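Local coordinates for protein D-alanyl-D-alanine carboxypeptidase (Vibrio cholerae, PDB 5TR7) that probably trims the terminal D-alanine from peptidoglycan precursors as a penicillin-binding serine carboxypeptidase of the peptidase S11 family, at residues L36-T41 and R92-Q97; M195-I200 and K242-G247; K30-S35 and G140-N145. One frame throughout, in Å; residues are numbered along the deposited sequence.

Contact 1 is the buried one, joining helices 37-50 and 87-95 near the centre of the chain. Contacts 2 and 3 are only partly buried: the former lays helix 233-251, the last one modelled, against the edge strand 196-205, while the latter brings two loops together at the probable nucleophile, Ser35. Contacts 1 and 3 are neighbours, since Ser35 leads straight into Leu36 and Thr37 OG1 lies 3.5 Å from Gly140 CA. Contact 1 also meets contact 2, through Met39 SD and Ile200 CG2 at 3.7 Å. Chemistry differs with place: aliphatic packing with a lysine stem in contact 1, a methionine against leucine and serine in contact 2, backbone C-H...O pairs in contact 3.

Contact 1: residues L36-T41 and R92-Q97; sequences LTKMMT and RGIIIQ
Lys38 NZ is hydrogen-bonded to three groups, Ser35 OG, Asn100 OD1 and His139 O, while the chain that carries it packs on Ile94. Its first torsion sets CG beside the backbone N (chi1 -61°), the next two are extended, and a bend at chi4 (75°) turns the amino group off the line of the chain, away from helix 87-95 and into that cluster. The methylenes do the touching: Lys38 CB meets Ile94 CG2 at 4.1 Å, and Lys38 CD passes 3.9 Å from the carbonyl oxygen of Ile94. One helical turn on, Thr41 turns its methyl to the interface, CG2 lying 4.2 Å from Ile94 CD1, with the two side chains crossing at about a right angle. Thr41 OG1 is hydrogen-bonded to Ser138 O. Ile94 suits the spot because its two branches serve different partners, and it also packs on Ala102, Cys103 and Met106 of helix 100-111. Lysine likewise does two jobs, apolar along its stem and polar at its end. The stem thus lies against an apolar side chain while the amino group is turned to the catalytic cluster, consistent with the predicted role of Lys38 as proton acceptor beside Ser35 in the SxxK motif.

Contact 2: residues M195-I200 and K242-G247; sequences MNVDGI and KLLSYG
Met195 reaches helix 233-251 through a skewed chain: chi1 is -90° and chi2, at -142°, is displaced from a staggered position, before an extended chi3 of -177° carries the methyl onward to Leu244 and Ser245. The sulfur comes alongside the leucine, with Met195 SD 4.1 Å from Leu244 CB and 4.2 Å from Leu244 CD1. Beyond it, the methyl rests against two consecutive residues of the helix. Met195 CE lies 3.7 Å from Leu244 CB and only 3.2 Å from Ser245 OG, a close approach of a methyl to a hydroxyl. That hydroxyl has its polar partner one turn back, at the carbonyl of Lys241, which it reaches because OG stands beside the backbone N. The short serine side chain, turned back to its own helix, lets the methyl come this close. Val197 adds a looser touch, its CG2 4.5 Å from Leu244 CD1. Methionine fits here because a long, flexible, unbranched side chain can span from the first residue of segment 195-200 to the helix, the nearest CA atoms being those of Met195 and Ser245 at 8.9 Å. Leu244 also packs on Ser214, Leu223 and Ala225, so the contact continues the packing of the helix on the five-stranded antiparallel sheet, as in penicillin-binding proteins and serine beta-lactamases, out to the edge strand. Between the two segments the join is van der Waals contact, without directional polar bonds, while the strand's backbone hydrogen bonds go to strand 209-218.

Contact 3: residues K30-S35 and G140-N145; sequences KLSPAS and GLDDPN
Ser32 points its side chain across to the loop 140-145. Its CB is still 4.8 Å from Asp142 OD1; the next atom, OG, set anti to the backbone N (chi1 -162°), closes to 3.7 Å of Asp142 OD1. That is too long for a hydrogen bond, so the two polar groups merely face one another near the surface. The CB of Asp142 points away from 30-35, yet OD1 is the atom that approaches Ser32. Closer contact is made by the backbones. Ala34 CA approaches Gly140 O at 3.4 Å with a nearly straight C-H...O angle of 166°, and Gly140 CA returns the interaction to Ala34 O, also at 3.4 Å but more bent, at 141°. Glycine suits position 140 because its backbone turns with positive phi and the place a CB would take is filled by Ala34 O. The short methyl of Ala34 takes little room where the backbones meet, 4.1 Å apart between the CA atoms of Ala34 and Gly140. Farther along, Asp143 OD1 accepts from Asn145 N at 2.7 Å, an Asx turn that shapes the loop's end. Gly140 N is hydrogen-bonded to Asn137 OD1, and Ala34 O also accepts from Thr37 OG1. The first loop ends in Ser35, the predicted acyl-ester nucleophile, and Gly140 lies against the residue before it. The arrangement is that of the loop leading into helix 37-50, with the SxxK motif at the helix start, as in penicillin-binding proteins and serine beta-lactamases.

Contact 1: residues L36-T41 and R92-Q97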
loop_
_atom_site.group_PDB
_atom_site.type_symbol
_atom_site.label_atom_id
_atom_site.label_comp_id
_atom_site.label_asym_id
_atom_site.label_seq_id
_atom_site.Cartn_x
_atom_site.Cartn_y
_atom_site.Cartn_z
ATOM N N LEU A 36 -2.411 -1.540 4.507
ATOM C CA LEU A 36 -2.478 -1.587 3.050
ATOM C C LEU A 36 -3.357 -0.418 2.586
ATOM O O LEU A 36 -3.289 -0.021 1.424
ATOM C CB LEU A 36 -3.027 -2.921 2.535
ATOM C CG LEU A 36 -2.176 -4.108 2.850
ATOM C CD1 LEU A 36 -2.956 -5.280 2.334
ATOM C CD2 LEU A 36 -0.759 -4.025 2.219
ATOM N N THR A 37 -4.138 0.133 3.523
ATOM C CA THR A 37 -4.933 1.342 3.261
ATOM C C THR A 37 -4.030 2.486 2.729
ATOM O O THR A 37 -4.472 3.356 1.991
ATOM C CB THR A 37 -5.582 1.815 4.587
ATOM O OG1 THR A 37 -6.512 0.830 5.029
ATOM C CG2 THR A 37 -6.321 3.126 4.431
ATOM N N LYS A 38 -2.747 2.424 3.071
ATOM C CA LYS A 38 -1.781 3.441 2.633
ATOM C C LYS A 38 -1.602 3.452 1.151
ATOM O O LYS A 38 -1.224 4.487 0.567
ATOM C CB LYS A 38 -0.481 3.344 3.359
ATOM C CG LYS A 38 -0.636 3.550 4.879
ATOM C CD LYS A 38 0.691 3.545 5.638
ATOM C CE LYS A 38 0.509 3.846 7.125
ATOM N NZ LYS A 38 -0.053 2.709 7.870
ATOM N N MET A 39 -1.889 2.328 0.500
ATOM C CA MET A 39 -1.845 2.332 -0.965
ATOM C C MET A 39 -2.904 3.286 -1.518
ATOM O O MET A 39 -2.666 3.992 -2.537
ATOM C CB MET A 39 -2.110 0.940 -1.534
ATOM C CG MET A 39 -0.943 -0.053 -1.303
ATOM S SD MET A 39 -1.177 -1.537 -2.224
ATOM C CE MET A 39 -2.693 -2.248 -1.724
ATOM N N MET A 40 -4.062 3.342 -0.854
ATOM C CA MET A 40 -5.132 4.214 -1.384
ATOM C C MET A 40 -4.729 5.662 -1.121
ATOM O O MET A 40 -4.934 6.541 -1.936
ATOM C CB MET A 40 -6.517 3.889 -0.812
ATOM C CG MET A 40 -7.585 4.887 -1.347
ATOM S SD MET A 40 -7.782 4.909 -3.173
ATOM C CE MET A 40 -8.617 3.301 -3.105
ATOM N N THR A 41 -4.118 5.900 0.023
ATOM C CA THR A 41 -3.677 7.251 0.380
ATOM C C THR A 41 -2.650 7.754 -0.622
ATOM O O THR A 41 -2.746 8.889 -1.134
ATOM C CB THR A 41 -3.127 7.251 1.808
ATOM O OG1 THR A 41 -4.215 6.988 2.716
ATOM C CG2 THR A 41 -2.490 8.576 2.170
ATOM N N ARG A 92 7.371 9.535 1.065
ATOM C CA ARG A 92 8.271 8.429 1.414
ATOM C C ARG A 92 8.021 7.927 2.803
ATOM O O ARG A 92 8.119 6.742 3.056
ATOM C CB ARG A 92 9.716 8.813 1.220
ATOM C CG ARG A 92 9.999 9.024 -0.223
ATOM C CD ARG A 92 11.407 9.473 -0.527
ATOM N NE ARG A 92 11.604 9.261 -1.947
ATOM C CZ ARG A 92 11.028 10.000 -2.906
ATOM N NH1 ARG A 92 10.266 11.049 -2.623
ATOM N NH2 ARG A 92 11.258 9.693 -4.171
ATOM N N GLY A 93 7.684 8.801 3.723
ATOM C CA GLY A 93 7.346 8.285 5.068
ATOM C C GLY A 93 6.149 7.358 5.042
ATOM O O GLY A 93 6.063 6.317 5.741
ATOM N N ILE A 94 5.191 7.726 4.205
ATOM C CA ILE A 94 4.023 6.884 4.051
ATOM C C ILE A 94 4.370 5.529 3.377
ATOM O O ILE A 94 4.070 4.462 3.858
ATOM C CB ILE A 94 2.957 7.604 3.182
ATOM C CG1 ILE A 94 2.384 8.800 3.951
ATOM C CG2 ILE A 94 1.885 6.611 2.685
ATOM C CD1 ILE A 94 1.429 9.708 3.132
ATOM N N ILE A 95 5.031 5.617 2.238
ATOM C CA ILE A 95 5.256 4.483 1.413
ATOM C C ILE A 95 6.349 3.558 1.928
ATOM O O ILE A 95 6.172 2.379 1.954
ATOM C CB ILE A 95 5.591 4.961 -0.024
ATOM C CG1 ILE A 95 4.320 5.539 -0.685
ATOM C CG2 ILE A 95 6.179 3.821 -0.867
ATOM C CD1 ILE A 95 4.615 6.337 -1.967
ATOM N N ILE A 96 7.489 4.109 2.257
ATOM C CA ILE A 96 8.596 3.302 2.685
ATOM C C ILE A 96 8.537 2.942 4.162
ATOM O O ILE A 96 8.818 1.814 4.536
ATOM C CB ILE A 96 9.903 4.043 2.368
ATOM C CG1 ILE A 96 9.922 4.404 0.859
ATOM C CG2 ILE A 96 11.121 3.177 2.752
ATOM C CD1 ILE A 96 11.077 5.309 0.410
ATOM N N GLN A 97 8.225 3.912 4.985
ATOM C CA GLN A 97 8.241 3.732 6.423
ATOM C C GLN A 97 6.874 3.353 6.946
ATOM O O GLN A 97 6.764 2.993 8.097
ATOM C CB GLN A 97 8.677 5.022 7.127
ATOM C CG GLN A 97 9.962 5.660 6.609
ATOM C CD GLN A 97 10.403 6.842 7.420
ATOM O OE1 GLN A 97 9.570 7.641 7.855
ATOM N NE2 GLN A 97 11.735 6.986 7.612
#

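Contact 2: residues M195-I200 and K242-G247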
loop_
_atom_site.group_PDB
_atom_site.type_symbol
_atom_site.label_atom_id
_atom_site.label_comp_id
_atom_site.label_asym_id
_atom_site.label_seq_id
_atom_site.Cartn_x
_atom_site.Cartn_y
_atom_site.Cartn_z
ATOM N N MET A 195 14.376 -12.471 -8.667
ATOM C CA MET A 195 13.104 -11.880 -9.156
ATOM C C MET A 195 13.149 -10.365 -9.230
ATOM O O MET A 195 13.907 -9.733 -8.526
ATOM C CB MET A 195 11.917 -12.208 -8.253
ATOM C CG MET A 195 11.140 -13.470 -8.547
ATOM S SD MET A 195 9.301 -13.227 -8.289
ATOM C CE MET A 195 8.802 -14.949 -8.654
ATOM N N ASN A 196 12.323 -9.790 -10.102
ATOM C CA ASN A 196 12.220 -8.351 -10.248
ATOM C C ASN A 196 10.892 -7.880 -9.626
ATOM O O ASN A 196 9.920 -7.599 -10.310
ATOM C CB ASN A 196 12.352 -7.932 -11.712
ATOM C CG ASN A 196 13.625 -8.533 -12.401
ATOM O OD1 ASN A 196 14.678 -7.866 -12.551
ATOM N ND2 ASN A 196 13.553 -9.842 -12.753
ATOM N N VAL A 197 10.872 -7.853 -8.307
ATOM C CA VAL A 197 9.768 -7.376 -7.497
ATOM C C VAL A 197 10.044 -5.918 -7.229
ATOM O O VAL A 197 11.091 -5.556 -6.686
ATOM C CB VAL A 197 9.742 -8.100 -6.166
ATOM C CG1 VAL A 197 8.600 -7.580 -5.319
ATOM C CG2 VAL A 197 9.586 -9.601 -6.405
ATOM N N ASP A 198 9.132 -5.048 -7.640
ATOM C CA ASP A 198 9.323 -3.622 -7.477
ATOM C C ASP A 198 8.180 -2.950 -6.661
ATOM O O ASP A 198 8.031 -1.748 -6.678
ATOM C CB ASP A 198 9.541 -2.994 -8.884
ATOM C CG ASP A 198 8.332 -3.150 -9.792
ATOM O OD1 ASP A 198 7.291 -3.695 -9.323
ATOM O OD2 ASP A 198 8.439 -2.748 -10.990
ATOM N N GLY A 199 7.409 -3.752 -5.931
ATOM C CA GLY A 199 6.368 -3.267 -5.064
ATOM C C GLY A 199 5.695 -4.449 -4.361
ATOM O O GLY A 199 6.053 -5.590 -4.590
ATOM N N ILE A 200 4.664 -4.209 -3.571
ATOM C CA ILE A 200 4.111 -2.885 -3.361
ATOM C C ILE A 200 4.094 -2.501 -1.885
ATOM O O ILE A 200 4.865 -1.674 -1.440
ATOM C CB ILE A 200 2.691 -2.777 -3.938
ATOM C CG1 ILE A 200 2.641 -3.353 -5.349
ATOM C CG2 ILE A 200 2.168 -1.355 -3.877
ATOM C CD1 ILE A 200 1.340 -3.031 -6.109
ATOM N N LYS A 242 5.995 -17.819 -4.243
ATOM C CA LYS A 242 5.413 -19.009 -4.895
ATOM C C LYS A 242 4.296 -18.564 -5.802
ATOM O O LYS A 242 4.210 -18.994 -6.929
ATOM C CB LYS A 242 4.780 -20.024 -3.944
ATOM C CG LYS A 242 5.719 -20.814 -3.101
ATOM C CD LYS A 242 4.983 -21.562 -1.977
ATOM C CE LYS A 242 6.054 -22.131 -1.059
ATOM N NZ LYS A 242 5.532 -22.462 0.294
ATOM N N LEU A 243 3.431 -17.731 -5.285
ATOM C CA LEU A 243 2.317 -17.270 -6.049
ATOM C C LEU A 243 2.799 -16.638 -7.313
ATOM O O LEU A 243 2.313 -16.939 -8.351
ATOM C CB LEU A 243 1.506 -16.297 -5.232
ATOM C CG LEU A 243 0.057 -16.113 -5.598
ATOM C CD1 LEU A 243 -0.624 -17.417 -5.923
ATOM C CD2 LEU A 243 -0.660 -15.391 -4.493
ATOM N N LEU A 244 3.781 -15.768 -7.217
ATOM C CA LEU A 244 4.306 -15.071 -8.397
ATOM C C LEU A 244 4.987 -16.025 -9.381
ATOM O O LEU A 244 4.751 -15.911 -10.589
ATOM C CB LEU A 244 5.269 -13.943 -8.007
ATOM C CG LEU A 244 4.656 -12.722 -7.340
ATOM C CD1 LEU A 244 5.729 -11.895 -6.637
ATOM C CD2 LEU A 244 3.896 -11.850 -8.306
ATOM N N SER A 245 5.836 -16.942 -8.909
ATOM C CA SER A 245 6.506 -17.890 -9.817
ATOM C C SER A 245 5.503 -18.712 -10.584
ATOM O O SER A 245 5.700 -18.982 -11.763
ATOM C CB SER A 245 7.418 -18.864 -9.084
ATOM O OG SER A 245 8.340 -18.122 -8.372
ATOM N N TYR A 246 4.445 -19.137 -9.909
ATOM C CA TYR A 246 3.409 -19.884 -10.577
ATOM C C TYR A 246 2.821 -19.041 -11.732
ATOM O O TYR A 246 2.627 -19.512 -12.817
ATOM C CB TYR A 246 2.302 -20.249 -9.571
ATOM C CG TYR A 246 1.042 -20.739 -10.221
ATOM C CD1 TYR A 246 0.951 -22.064 -10.721
ATOM C CD2 TYR A 246 -0.037 -19.921 -10.343
ATOM C CE1 TYR A 246 -0.207 -22.539 -11.354
ATOM C CE2 TYR A 246 -1.233 -20.377 -10.927
ATOM C CZ TYR A 246 -1.302 -21.660 -11.460
ATOM O OH TYR A 246 -2.483 -22.027 -12.043
ATOM N N GLY A 247 2.591 -17.782 -11.504
ATOM C CA GLY A 247 2.006 -16.931 -12.556
ATOM C C GLY A 247 2.950 -16.819 -13.753
ATOM O O GLY A 247 2.498 -16.817 -14.892
#

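Contact 3: residues K30-S35 and G140-N145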
loop_
_atom_site.group_PDB
_atom_site.type_symbol
_atom_site.label_atom_id
_atom_site.label_comp_id
_atom_site.label_asym_id
_atom_site.label_seq_id
_atom_site.Cartn_x
_atom_site.Cartn_y
_atom_site.Cartn_z
ATOM N N LYS A 30 -14.426 -9.943 2.703
ATOM C CA LYS A 30 -14.043 -8.783 3.493
ATOM C C LYS A 30 -13.116 -9.035 4.636
ATOM O O LYS A 30 -13.254 -10.002 5.377
ATOM C CB LYS A 30 -15.271 -7.963 3.961
ATOM C CG LYS A 30 -15.828 -7.168 2.778
ATOM C CD LYS A 30 -17.133 -6.457 3.068
ATOM C CE LYS A 30 -17.538 -5.736 1.788
ATOM N NZ LYS A 30 -18.844 -5.106 2.031
ATOM N N LEU A 31 -12.175 -8.105 4.738
ATOM C CA LEU A 31 -11.100 -8.080 5.698
ATOM C C LEU A 31 -10.814 -6.645 6.054
ATOM O O LEU A 31 -11.126 -5.725 5.315
ATOM C CB LEU A 31 -9.804 -8.505 5.008
ATOM C CG LEU A 31 -9.667 -9.913 4.542
ATOM C CD1 LEU A 31 -8.462 -9.913 3.601
ATOM C CD2 LEU A 31 -9.521 -10.848 5.747
ATOM N N SER A 32 -10.016 -6.526 7.096
ATOM C CA SER A 32 -9.556 -5.274 7.620
ATOM C C SER A 32 -8.174 -5.139 6.913
ATOM O O SER A 32 -7.317 -5.975 7.059
ATOM C CB SER A 32 -9.529 -5.451 9.143
ATOM O OG SER A 32 -9.495 -4.230 9.811
ATOM N N PRO A 33 -7.991 -4.127 6.048
ATOM C CA PRO A 33 -6.746 -4.015 5.253
ATOM C C PRO A 33 -5.550 -3.395 5.946
ATOM O O PRO A 33 -4.392 -3.542 5.498
ATOM C CB PRO A 33 -7.164 -3.130 4.089
ATOM C CG PRO A 33 -8.193 -2.234 4.677
ATOM C CD PRO A 33 -8.960 -3.109 5.629
ATOM N N ALA A 34 -5.851 -2.692 7.027
ATOM C CA ALA A 34 -4.848 -2.096 7.872
ATOM C C ALA A 34 -3.918 -1.222 7.064
ATOM O O ALA A 34 -4.337 -0.463 6.206
ATOM C CB ALA A 34 -4.092 -3.172 8.669
ATOM N N SER A 35 -2.639 -1.409 7.260
ATOM C CA SER A 35 -1.670 -0.521 6.646
ATOM C C SER A 35 -1.692 -0.580 5.090
ATOM O O SER A 35 -1.103 0.279 4.419
ATOM C CB SER A 35 -0.340 -0.814 7.299
ATOM O OG SER A 35 0.608 0.138 7.016
ATOM N N GLY A 140 -5.274 3.295 8.027
ATOM C CA GLY A 140 -5.611 1.904 8.234
ATOM C C GLY A 140 -5.902 1.402 9.657
ATOM O O GLY A 140 -6.294 0.273 9.829
ATOM N N LEU A 141 -5.777 2.221 10.681
ATOM C CA LEU A 141 -6.032 1.688 12.037
ATOM C C LEU A 141 -7.475 1.288 12.092
ATOM O O LEU A 141 -8.316 1.956 11.509
ATOM C CB LEU A 141 -5.677 2.715 13.114
ATOM C CG LEU A 141 -4.167 3.077 13.162
ATOM C CD1 LEU A 141 -3.917 4.182 14.194
ATOM C CD2 LEU A 141 -3.281 1.853 13.452
ATOM N N ASP A 142 -7.756 0.135 12.715
ATOM C CA ASP A 142 -9.095 -0.436 12.825
ATOM C C ASP A 142 -10.361 0.308 13.060
ATOM O O ASP A 142 -10.459 1.088 13.976
ATOM C CB ASP A 142 -9.240 -1.195 14.159
ATOM C CG ASP A 142 -9.060 -2.651 14.024
ATOM O OD1 ASP A 142 -8.296 -3.114 13.146
ATOM O OD2 ASP A 142 -9.706 -3.318 14.840
ATOM N N ASP A 143 -11.366 -0.130 12.333
ATOM C CA ASP A 143 -12.665 0.499 12.373
ATOM C C ASP A 143 -13.640 -0.497 11.782
ATOM O O ASP A 143 -13.314 -1.148 10.804
ATOM C CB ASP A 143 -12.681 1.795 11.589
ATOM C CG ASP A 143 -14.000 2.537 11.727
ATOM O OD1 ASP A 143 -15.075 1.947 11.484
ATOM O OD2 ASP A 143 -13.959 3.753 12.018
ATOM N N PRO A 144 -14.829 -0.663 12.400
ATOM C CA PRO A 144 -15.797 -1.580 11.818
ATOM C C PRO A 144 -16.075 -1.307 10.333
ATOM O O PRO A 144 -16.236 -2.256 9.567
ATOM C CB PRO A 144 -17.075 -1.314 12.636
ATOM C CG PRO A 144 -16.597 -0.786 13.931
ATOM C CD PRO A 144 -15.233 -0.187 13.733
ATOM N N ASN A 145 -16.137 -0.028 9.946
ATOM C CA ASN A 145 -16.406 0.371 8.562
ATOM C C ASN A 145 -15.218 0.563 7.639
ATOM O O ASN A 145 -15.361 1.157 6.557
ATOM C CB ASN A 145 -17.306 1.620 8.538
ATOM C CG ASN A 145 -18.762 1.249 8.507
ATOM O OD1 ASN A 145 -19.155 0.349 7.753
ATOM N ND2 ASN A 145 -19.579 1.951 9.262
#